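Local coordinates for protein cellulose hydrolase (Bacillus licheniformis, PDB 4YZT) that hydrolyses beta-1,4-glucosidic bonds within cellulose chains as a tri-modular family 5 endoglucanase, at residues V334-I339 with K420-V425; G368-S373 with T415-K420. All coordinates share one frame; numbering follows the deposited sequence.

Contact 1 of 2, residues V334-I339 with K420-V425; sequences VPNAII and KGASQV
Q424 and I339 meet because the glutamine chain starts with CG beside its backbone N and then bends sharply (chi2 -83°), carrying CD to 3.2 Å from A337 O. Q424 OE1 accepts the N-H of I339, N to OE1 2.9 Å, the donor lying 31° off the carboxamide plane. The I339 side chain slides past this bent chain in the opposite direction, its CG2 3.7 Å from Q424 CB. Upstream, N336 has CG beside its own N (chi1 -53°), and its OD1 takes the A422 N-H on a lone pair, in plane, at 2.9 Å. Both hydrogen bonds between these roughly parallel segments pair a side-chain oxygen with a main-chain N-H. Between them two waters fill in: one joins A337 N to K420 O and A422 O, the other donates to A337 O (2.7 Å) and A422 O and weakly receives Q424 NE2. G421, of positive phi, has its N 3.8 Å from V334 CG1; a CB would collide with P335 O. The other end of the N336 amide, ND2, bonds D288 OD1 of helix 280-296; Q424 leans on W284 of that helix and on V322 of helix 321-330, while A337 and I339 rest on strand 355-360.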
ATOM      1  N   VAL A 334       2.889  17.124   9.803  1.00 15.05           N
ATOM      2  CA  VAL A 334       2.352  18.293   9.104  1.00 15.85           C
ATOM      3  C   VAL A 334       1.079  17.909   8.350  1.00 15.31           C
ATOM      4  O   VAL A 334       1.111  17.082   7.450  1.00 15.63           O
ATOM      5  CB  VAL A 334       3.389  18.877   8.126  1.00 18.19           C
ATOM      6  CG1 VAL A 334       2.845  20.119   7.426  1.00 17.94           C
ATOM      7  CG2 VAL A 334       4.690  19.194   8.868  1.00 19.11           C
ATOM      8  N   PRO A 335      -0.061  18.473   8.752  1.00 19.21           N
ATOM      9  CA  PRO A 335      -1.318  18.177   8.057  1.00 15.35           C
ATOM     10  C   PRO A 335      -1.350  18.692   6.613  1.00 16.89           C
ATOM     11  O   PRO A 335      -0.778  19.743   6.300  1.00 16.48           O
ATOM     12  CB  PRO A 335      -2.362  18.898   8.906  1.00 24.44           C
ATOM     13  CG  PRO A 335      -1.733  18.969  10.275  1.00 27.20           C
ATOM     14  CD  PRO A 335      -0.280  19.208  10.007  1.00 24.44           C
ATOM     15  N   ASN A 336      -2.030  17.936   5.756  1.00 18.37           N
ATOM     16  CA  ASN A 336      -2.179  18.272   4.347  1.00 19.60           C
ATOM     17  C   ASN A 336      -3.619  18.617   4.008  1.00 20.16           C
ATOM     18  O   ASN A 336      -4.549  17.912   4.424  1.00 17.88           O
ATOM     19  CB  ASN A 336      -1.729  17.102   3.467  1.00 17.87           C
ATOM     20  CG  ASN A 336      -0.334  16.629   3.799  1.00 19.24           C
ATOM     21  OD1 ASN A 336       0.655  17.251   3.403  1.00 18.26           O
ATOM     22  ND2 ASN A 336      -0.243  15.514   4.524  1.00 15.19           N
ATOM     23  N   ALA A 337      -3.801  19.685   3.239  1.00 16.04           N
ATOM     24  CA  ALA A 337      -5.119  20.023   2.727  1.00 16.30           C
ATOM     25  C   ALA A 337      -5.527  18.996   1.657  1.00 18.94           C
ATOM     26  O   ALA A 337      -4.685  18.496   0.904  1.00 18.28           O
ATOM     27  CB  ALA A 337      -5.122  21.443   2.168  1.00 17.52           C
ATOM     28  N   ILE A 338      -6.816  18.672   1.608  1.00 17.09           N
ATOM     29  CA  ILE A 338      -7.327  17.712   0.639  1.00 14.41           C
ATOM     30  C   ILE A 338      -8.464  18.354  -0.170  1.00 16.02           C
ATOM     31  O   ILE A 338      -9.441  18.853   0.411  1.00 17.59           O
ATOM     32  CB  ILE A 338      -7.838  16.420   1.332  1.00 16.71           C
ATOM     33  CG1 ILE A 338      -6.764  15.822   2.252  1.00 18.40           C
ATOM     34  CG2 ILE A 338      -8.281  15.406   0.293  1.00 14.88           C
ATOM     35  CD1 ILE A 338      -5.543  15.253   1.518  1.00 19.47           C
ATOM     36  N   ILE A 339      -8.320  18.380  -1.498  1.00 14.91           N
ATOM     37  CA  ILE A 339      -9.366  18.913  -2.374  1.00 15.40           C
ATOM     38  C   ILE A 339     -10.339  17.835  -2.869  1.00 16.16           C
ATOM     39  O   ILE A 339      -9.977  16.657  -2.985  1.00 17.76           O
ATOM     40  CB  ILE A 339      -8.770  19.632  -3.619  1.00 21.97           C
ATOM     41  CG1 ILE A 339      -8.079  18.632  -4.548  1.00 19.10           C
ATOM     42  CG2 ILE A 339      -7.830  20.756  -3.194  1.00 23.54           C
ATOM     43  CD1 ILE A 339      -7.631  19.235  -5.877  1.00 18.41           C
ATOM     44  N   LYS A 420       1.671  25.521   4.146  1.00 26.40           N
ATOM     45  CA  LYS A 420       2.334  24.318   4.650  1.00 22.98           C
ATOM     46  C   LYS A 420       1.621  23.049   4.162  1.00 22.59           C
ATOM     47  O   LYS A 420       0.450  23.088   3.772  1.00 22.61           O
ATOM     48  CB  LYS A 420       2.396  24.339   6.176  1.00 22.69           C
ATOM     49  CG  LYS A 420       3.278  25.458   6.715  1.00 25.80           C
ATOM     50  CD  LYS A 420       3.168  25.587   8.223  1.00 30.19           C
ATOM     51  CE  LYS A 420       3.913  26.828   8.717  1.00 37.61           C
ATOM     52  NZ  LYS A 420       3.746  27.035  10.187  1.00 41.07           N
ATOM     53  N   GLY A 421       2.347  21.936   4.166  1.00 19.80           N
ATOM     54  CA  GLY A 421       1.817  20.670   3.694  1.00 17.46           C
ATOM     55  C   GLY A 421       1.882  20.554   2.181  1.00 19.33           C
ATOM     56  O   GLY A 421       2.215  21.514   1.479  1.00 20.08           O
ATOM     57  N   ALA A 422       1.535  19.370   1.682  1.00 18.51           N
ATOM     58  CA  ALA A 422       1.648  19.058   0.262  1.00 18.52           C
ATOM     59  C   ALA A 422       0.710  19.896  -0.618  1.00 20.59           C
ATOM     60  O   ALA A 422      -0.366  20.306  -0.189  1.00 20.17           O
ATOM     61  CB  ALA A 422       1.384  17.575   0.049  1.00 20.05           C
ATOM     62  N   SER A 423       1.127  20.153  -1.855  1.00 17.09           N
ATOM     63  CA  SER A 423       0.221  20.738  -2.832  1.00 17.50           C
ATOM     64  C   SER A 423      -0.785  19.690  -3.303  1.00 17.52           C
ATOM     65  O   SER A 423      -0.505  18.497  -3.289  1.00 18.36           O
ATOM     66  CB  SER A 423       0.983  21.292  -4.035  1.00 18.32           C
ATOM     67  OG  SER A 423       1.763  22.419  -3.670  1.00 19.96           O
ATOM     68  N   GLN A 424      -1.954  20.153  -3.715  1.00 16.69           N
ATOM     69  CA  GLN A 424      -2.961  19.284  -4.309  1.00 15.89           C
ATOM     70  C   GLN A 424      -3.006  19.558  -5.810  1.00 19.16           C
ATOM     71  O   GLN A 424      -2.926  20.713  -6.239  1.00 19.17           O
ATOM     72  CB  GLN A 424      -4.319  19.531  -3.662  1.00 16.45           C
ATOM     73  CG  GLN A 424      -4.416  19.059  -2.220  1.00 16.18           C
ATOM     74  CD  GLN A 424      -4.715  17.579  -2.131  1.00 15.84           C
ATOM     75  OE1 GLN A 424      -5.849  17.145  -2.342  1.00 14.92           O
ATOM     76  NE2 GLN A 424      -3.694  16.792  -1.855  1.00 15.81           N
ATOM     77  N   VAL A 425      -3.118  18.499  -6.603  1.00 16.48           N
ATOM     78  CA  VAL A 425      -3.187  18.622  -8.061  1.00 18.38           C
ATOM     79  C   VAL A 425      -4.505  18.078  -8.626  1.00 17.11           C
ATOM     80  O   VAL A 425      -4.813  16.900  -8.462  1.00 21.21           O
ATOM     81  CB  VAL A 425      -2.034  17.871  -8.736  1.00 19.18           C
ATOM     82  CG1 VAL A 425      -2.160  17.960 -10.257  1.00 21.28           C
ATOM     83  CG2 VAL A 425      -0.687  18.390  -8.242  1.00 20.77           C
TER
HETATM   84  O   HOH W   1      -1.372  21.043   2.442  1.00 11.78           O
HETATM   85  O   HOH W   2      -2.082  18.129   0.236  1.00 15.89           O

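Contact 2 of 2, residues G368-S373 with T415-K420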
ATOM      1  N   GLY A 368      -2.456  29.813  -3.502  1.00 30.87           N
ATOM      2  CA  GLY A 368      -2.543  30.014  -4.941  1.00 31.27           C
ATOM      3  C   GLY A 368      -2.976  28.806  -5.750  1.00 29.73           C
ATOM      4  O   GLY A 368      -2.948  27.674  -5.265  1.00 25.32           O
ATOM      5  N   ILE A 369      -3.390  29.059  -6.989  1.00 29.83           N
ATOM      6  CA  ILE A 369      -3.741  27.997  -7.924  1.00 29.99           C
ATOM      7  C   ILE A 369      -2.999  28.194  -9.247  1.00 30.37           C
ATOM      8  O   ILE A 369      -3.108  29.246  -9.890  1.00 32.33           O
ATOM      9  CB  ILE A 369      -5.262  27.939  -8.185  1.00 29.38           C
ATOM     10  CG1 ILE A 369      -6.029  27.829  -6.861  1.00 28.52           C
ATOM     11  CG2 ILE A 369      -5.597  26.766  -9.085  1.00 27.81           C
ATOM     12  CD1 ILE A 369      -7.536  27.957  -7.008  1.00 28.77           C
ATOM     13  N   TYR A 370      -2.242  27.180  -9.648  1.00 29.13           N
ATOM     14  CA  TYR A 370      -1.354  27.303 -10.794  1.00 30.70           C
ATOM     15  C   TYR A 370      -1.629  26.292 -11.894  1.00 34.09           C
ATOM     16  O   TYR A 370      -2.080  25.172 -11.649  1.00 32.73           O
ATOM     17  CB  TYR A 370       0.107  27.156 -10.357  1.00 29.02           C
ATOM     18  CG  TYR A 370       0.560  28.184  -9.352  1.00 32.01           C
ATOM     19  CD1 TYR A 370       0.231  28.060  -8.007  1.00 33.72           C
ATOM     20  CD2 TYR A 370       1.335  29.270  -9.740  1.00 32.90           C
ATOM     21  CE1 TYR A 370       0.643  28.991  -7.080  1.00 34.39           C
ATOM     22  CE2 TYR A 370       1.753  30.211  -8.820  1.00 35.20           C
ATOM     23  CZ  TYR A 370       1.404  30.066  -7.494  1.00 36.95           C
ATOM     24  OH  TYR A 370       1.822  31.000  -6.569  1.00 39.14           O
ATOM     25  N   GLN A 371      -1.339  26.706 -13.117  1.00 37.17           N
ATOM     26  CA  GLN A 371      -1.199  25.769 -14.208  1.00 41.95           C
ATOM     27  C   GLN A 371       0.238  25.846 -14.706  1.00 47.76           C
ATOM     28  O   GLN A 371       0.690  26.908 -15.149  1.00 48.89           O
ATOM     29  CB  GLN A 371      -2.189  26.068 -15.315  1.00 43.16           C
ATOM     30  CG  GLN A 371      -2.116  25.077 -16.443  1.00 44.25           C
ATOM     31  CD  GLN A 371      -2.932  25.520 -17.623  1.00 46.07           C
ATOM     32  OE1 GLN A 371      -3.138  26.719 -17.835  1.00 47.21           O
ATOM     33  NE2 GLN A 371      -3.390  24.560 -18.414  1.00 46.72           N
ATOM     34  N   LYS A 372       0.942  24.717 -14.620  1.00 50.38           N
ATOM     35  CA  LYS A 372       2.396  24.669 -14.768  1.00 54.28           C
ATOM     36  C   LYS A 372       3.015  25.501 -13.657  1.00 55.66           C
ATOM     37  O   LYS A 372       2.987  25.110 -12.491  1.00 56.07           O
ATOM     38  CB  LYS A 372       2.850  25.174 -16.147  1.00 55.92           C
ATOM     39  N   SER A 373       3.564  26.654 -14.013  1.00 56.54           N
ATOM     40  CA  SER A 373       4.022  27.608 -13.007  1.00 54.00           C
ATOM     41  C   SER A 373       3.367  28.956 -13.250  1.00 48.34           C
ATOM     42  O   SER A 373       3.769  29.972 -12.698  1.00 48.25           O
ATOM     43  CB  SER A 373       5.544  27.732 -13.013  1.00 56.72           C
ATOM     44  OG  SER A 373       6.150  26.456 -12.907  1.00 58.38           O
ATOM     45  N   THR A 415      -2.649  23.124  -9.904  1.00 25.40           N
ATOM     46  CA  THR A 415      -1.921  22.879  -8.667  1.00 23.51           C
ATOM     47  C   THR A 415      -2.339  23.879  -7.588  1.00 23.90           C
ATOM     48  O   THR A 415      -2.083  25.075  -7.706  1.00 26.49           O
ATOM     49  CB  THR A 415      -0.394  22.958  -8.888  1.00 24.98           C
ATOM     50  OG1 THR A 415       0.006  21.946  -9.821  1.00 25.01           O
ATOM     51  CG2 THR A 415       0.358  22.743  -7.580  1.00 22.97           C
ATOM     52  N   PHE A 416      -3.003  23.381  -6.548  1.00 20.17           N
ATOM     53  CA  PHE A 416      -3.368  24.193  -5.398  1.00 20.35           C
ATOM     54  C   PHE A 416      -2.218  24.149  -4.400  1.00 20.38           C
ATOM     55  O   PHE A 416      -1.884  23.074  -3.900  1.00 21.92           O
ATOM     56  CB  PHE A 416      -4.655  23.686  -4.724  1.00 19.64           C
ATOM     57  CG  PHE A 416      -5.891  23.743  -5.604  1.00 19.67           C
ATOM     58  CD1 PHE A 416      -6.022  22.909  -6.709  1.00 24.15           C
ATOM     59  CD2 PHE A 416      -6.939  24.597  -5.295  1.00 20.43           C
ATOM     60  CE1 PHE A 416      -7.157  22.958  -7.510  1.00 23.91           C
ATOM     61  CE2 PHE A 416      -8.082  24.643  -6.086  1.00 24.83           C
ATOM     62  CZ  PHE A 416      -8.191  23.826  -7.196  1.00 22.56           C
ATOM     63  N   THR A 417      -1.605  25.301  -4.125  1.00 21.95           N
ATOM     64  CA  THR A 417      -0.498  25.350  -3.179  1.00 23.51           C
ATOM     65  C   THR A 417      -0.990  25.843  -1.833  1.00 23.56           C
ATOM     66  O   THR A 417      -1.940  26.623  -1.768  1.00 23.53           O
ATOM     67  CB  THR A 417       0.648  26.267  -3.672  1.00 26.44           C
ATOM     68  OG1 THR A 417       0.181  27.619  -3.774  1.00 28.36           O
ATOM     69  CG2 THR A 417       1.155  25.811  -5.026  1.00 25.71           C
ATOM     70  N   PHE A 418      -0.349  25.384  -0.763  1.00 21.74           N
ATOM     71  CA  PHE A 418      -0.716  25.802   0.587  1.00 23.96           C
ATOM     72  C   PHE A 418       0.536  26.272   1.317  1.00 24.99           C
ATOM     73  O   PHE A 418       1.643  25.899   0.942  1.00 24.85           O
ATOM     74  CB  PHE A 418      -1.425  24.655   1.329  1.00 23.11           C
ATOM     75  CG  PHE A 418      -2.679  24.194   0.633  1.00 21.67           C
ATOM     76  CD1 PHE A 418      -3.901  24.786   0.914  1.00 23.31           C
ATOM     77  CD2 PHE A 418      -2.628  23.206  -0.340  1.00 19.19           C
ATOM     78  CE1 PHE A 418      -5.053  24.379   0.254  1.00 20.23           C
ATOM     79  CE2 PHE A 418      -3.779  22.804  -1.007  1.00 20.94           C
ATOM     80  CZ  PHE A 418      -4.986  23.397  -0.708  1.00 19.26           C
ATOM     81  N   HIS A 419       0.366  27.124   2.325  1.00 23.79           N
ATOM     82  CA  HIS A 419       1.509  27.675   3.041  1.00 28.88           C
ATOM     83  C   HIS A 419       2.345  26.552   3.642  1.00 28.50           C
ATOM     84  O   HIS A 419       3.572  26.614   3.633  1.00 29.95           O
ATOM     85  CB  HIS A 419       1.054  28.643   4.130  1.00 30.43           C
ATOM     86  CG  HIS A 419       2.185  29.302   4.860  1.00 36.64           C
ATOM     87  ND1 HIS A 419       2.479  29.029   6.179  1.00 37.76           N
ATOM     88  CD2 HIS A 419       3.092  30.223   4.454  1.00 37.93           C
ATOM     89  CE1 HIS A 419       3.518  29.756   6.556  1.00 37.21           C
ATOM     90  NE2 HIS A 419       3.909  30.488   5.528  1.00 38.00           N
ATOM     91  N   LYS A 420       1.671  25.521   4.146  1.00 26.40           N
ATOM     92  CA  LYS A 420       2.334  24.318   4.650  1.00 22.98           C
ATOM     93  C   LYS A 420       1.621  23.049   4.162  1.00 22.59           C
ATOM     94  O   LYS A 420       0.450  23.088   3.772  1.00 22.61           O
ATOM     95  CB  LYS A 420       2.396  24.339   6.176  1.00 22.69           C
ATOM     96  CG  LYS A 420       3.278  25.458   6.715  1.00 25.80           C
ATOM     97  CD  LYS A 420       3.168  25.587   8.223  1.00 30.19           C
ATOM     98  CE  LYS A 420       3.913  26.828   8.717  1.00 37.61           C
ATOM     99  NZ  LYS A 420       3.746  27.035  10.187  1.00 41.07           N
TER
HETATM  100  O   HOH W   3      -0.457  22.764 -12.356  1.00 26.20           O
HETATM  101  O   HOH W   4       2.738  29.472  -4.189  1.00 48.84           O
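G368, I369 and Y370 pair with T417, F416 and T415 as antiparallel neighbours in the sheet of the X2 module, an immunoglobulin-like fold, segments 368-371 and 415-418 running at 145° between N-to-C directions. Main-chain bonds set the register. T417 N donates to G368 O at 3.0 Å, while Y370 and T415 form a reciprocal hydrogen-bonded pair, T415 N to Y370 O being 2.8 Å. I369 and F416 are the non-hydrogen-bonded pair between them, adding CA-H...O contacts from I369 CA to T415 O and F416 CA to G368 O.

Apolar packing lies on the face of I369 and F416, whose side chains run side by side. I369 CG2 stands over the centre of the F416 ring, 6° from its normal, a CH-pi contact, and CD1 reaches CE2 of that ring at 3.5 Å. An alanine at I369 would remove CG1, CG2 and CD1 and would probably cost the F416 ring its CH-pi partner and its CE2 contact, leaving it freer to turn.

The opposite face carries Y370, T415 and T417. T417 CG2 touches Y370 CD1 and CE1, each at 3.8 Å, the side chains crossing at about a right angle. G368 lacks a CB, which would come within 2.9 Å of Y370 CE1.

Polar links complete that face. Its chi1 of 63° turns T417 OG1 toward the G368 main chain, 3.4 Å from G368 N; OG1 is hydrogen-bonded to T367 OG1. One water bridges Y370 O to T415 OG1, and another joins Y370 OH (3.0 Å) to T417 OG1 (3.2 Å).

In the fold
Contacts 1 and 2 have centres about 10 Å apart and belong to one sheet: strand 409-418, half of contact 2, turns through K420, which both contain, into strand 424-431 of contact 1. A probable hydrogen bond of 2.7 Å from F416 N to Q424 O ties these strands, and A337 CB packs at 3.5 Å against F418 CZ. Along the chain, contact 2 is nested within the loop that contact 1 closes. Contact 1 lies where the X2 module meets helices of the catalytic barrel, whereas contact 2 lies farther out within the module, about 27 Å from the centre of the chain against about 20 Å. Neither supplies a residue to the cellotetraose pocket, which is built from the barrel.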